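Local coordinates for dTDP-glucose 4,6-dehydratase (Klebsiella pneumoniae, PDB 5U4Q), which binds NAD as an NAD-dependent epimerase of the epimerase/dehydratase family, probably to act on a nucleotide-linked sugar, at the interface of chains A and B. Sequence-based numbering; all coordinates share one arbitrary frame. Chains: chain A/B, dTDP-glucose 4,6-dehydratase.

The interface of chains A and B. Residues chain A 135, 148-151; chain B 163, 166-167, 170.
B:His166 drives its imidazole between A:Leu135, A:His149 and A:Pro150, and hides 63 Å² of its surface there. The polar evidence is a hydrogen bond from ring nitrogen ND1 of B:His166 to the backbone carbonyl O of A:Pro150, 2.8 Å long and 148° at the hydrogen. The acceptor lies in the plane of the imidazole, which helps to set the ring's rotation; the donor is tilted from the carbonyl plane. CG of B:His166 stands anti to its backbone N (chi1 -176°), which sends the ring off the helix into chain A. One face of this ring receives CA of A:His149, 3.7 Å from the ring centroid, and at its rim CD1 of A:Leu135 lies in plane, 3.6 Å from CE1 of B:His166. The two imidazoles meet edge-to-face, with NE2 of B:His166 at the edge of the A:His149 ring and the planes 79° apart. The A:Pro150 ring, in a residue that hides 47 Å², lies against B:Leu163, with CD 3.7 Å from CD2 of B:Leu163. A second close-packed spot is B:His170, whose ring takes CG1 of A:Val151 over one face, 3.7 Å from the centroid. CD2 of A:Leu135 links the two histidines through a longer contact, 3.9 Å to CE1 of B:His170.

Packing is looser at the flanks. CA of A:Asp148 lies 4.0 Å from CD2 of B:Leu163; A:Asp148 and B:Thr167 bury just 8 and 9 Å². The B:Thr167 hydroxyl bonds back to the carbonyl O of B:Leu163 in its own helix, while OG1 also lies 3.4 Å from CG of A:Pro150.

The contact recurs about a two-fold axis, though the structure alone does not show whether this dimer forms in solution. Chain B contributes one side of helix 153-172, which carries the family's YXXXK motif; chain A contributes loop residues, including the segment leading into its own copy of that helix.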
# COMPACT_ATOMS: atom_id res chain seq x y z
N LEU A 135 -11.86 -4.80 -8.07
CA LEU A 135 -13.16 -5.48 -8.28
C LEU A 135 -14.26 -4.55 -8.78
O LEU A 135 -15.38 -5.01 -9.04
CB LEU A 135 -13.61 -6.14 -6.98
CG LEU A 135 -12.82 -7.36 -6.48
CD1 LEU A 135 -13.30 -7.76 -5.09
CD2 LEU A 135 -12.93 -8.52 -7.45
N ASP A 148 -10.47 0.31 -2.96
CA ASP A 148 -10.19 -0.45 -1.73
C ASP A 148 -10.06 -1.95 -1.91
O ASP A 148 -9.76 -2.66 -0.93
CB ASP A 148 -11.41 -0.29 -0.80
CG ASP A 148 -11.58 1.09 -0.31
OD1 ASP A 148 -10.63 1.57 0.34
OD2 ASP A 148 -12.66 1.68 -0.52
N HIS A 149 -10.31 -2.44 -3.11
CA HIS A 149 -10.40 -3.89 -3.34
C HIS A 149 -9.52 -4.36 -4.45
O HIS A 149 -9.99 -4.88 -5.46
CB HIS A 149 -11.87 -4.26 -3.63
CG HIS A 149 -12.79 -3.96 -2.50
ND1 HIS A 149 -13.53 -2.80 -2.43
CD2 HIS A 149 -13.10 -4.68 -1.40
CE1 HIS A 149 -14.24 -2.81 -1.32
NE2 HIS A 149 -14.00 -3.94 -0.67
N PRO A 150 -8.19 -4.19 -4.29
CA PRO A 150 -7.30 -4.63 -5.33
C PRO A 150 -7.28 -6.14 -5.50
O PRO A 150 -7.46 -6.88 -4.52
CB PRO A 150 -5.92 -4.11 -4.85
CG PRO A 150 -6.06 -4.07 -3.38
CD PRO A 150 -7.48 -3.62 -3.14
N VAL A 151 -7.08 -6.58 -6.73
CA VAL A 151 -6.99 -8.01 -7.03
C VAL A 151 -5.59 -8.50 -7.34
O VAL A 151 -5.41 -9.66 -7.68
CB VAL A 151 -8.01 -8.43 -8.10
CG1 VAL A 151 -9.42 -8.11 -7.62
CG2 VAL A 151 -7.71 -7.80 -9.44
N LEU B 163 -5.19 -3.41 2.33
CA LEU B 163 -5.20 -3.62 0.89
C LEU B 163 -4.50 -4.93 0.48
O LEU B 163 -4.99 -5.66 -0.41
CB LEU B 163 -4.48 -2.48 0.16
CG LEU B 163 -5.12 -1.09 0.17
CD1 LEU B 163 -4.06 -0.08 -0.28
CD2 LEU B 163 -6.38 -1.02 -0.69
N HIS B 166 -6.63 -7.83 1.42
CA HIS B 166 -7.67 -8.04 0.41
C HIS B 166 -7.14 -8.82 -0.79
O HIS B 166 -7.77 -9.78 -1.28
CB HIS B 166 -8.31 -6.73 -0.09
CG HIS B 166 -9.44 -6.98 -1.04
ND1 HIS B 166 -9.26 -7.06 -2.39
CD2 HIS B 166 -10.73 -7.32 -0.80
CE1 HIS B 166 -10.40 -7.41 -2.97
NE2 HIS B 166 -11.31 -7.55 -2.02
N THR B 167 -6.00 -8.38 -1.33
CA THR B 167 -5.37 -9.02 -2.47
C THR B 167 -5.12 -10.52 -2.23
O THR B 167 -5.39 -11.35 -3.08
CB THR B 167 -4.00 -8.34 -2.78
OG1 THR B 167 -4.23 -6.95 -3.08
CG2 THR B 167 -3.30 -9.00 -3.92
N HIS B 170 -8.44 -12.52 -1.94
CA HIS B 170 -9.00 -12.70 -3.26
C HIS B 170 -8.23 -13.71 -4.12
O HIS B 170 -8.84 -14.60 -4.74
CB HIS B 170 -9.08 -11.34 -3.99
CG HIS B 170 -9.39 -11.47 -5.44
ND1 HIS B 170 -10.68 -11.60 -5.92
CD2 HIS B 170 -8.58 -11.53 -6.52
CE1 HIS B 170 -10.64 -11.72 -7.24
NE2 HIS B 170 -9.38 -11.68 -7.63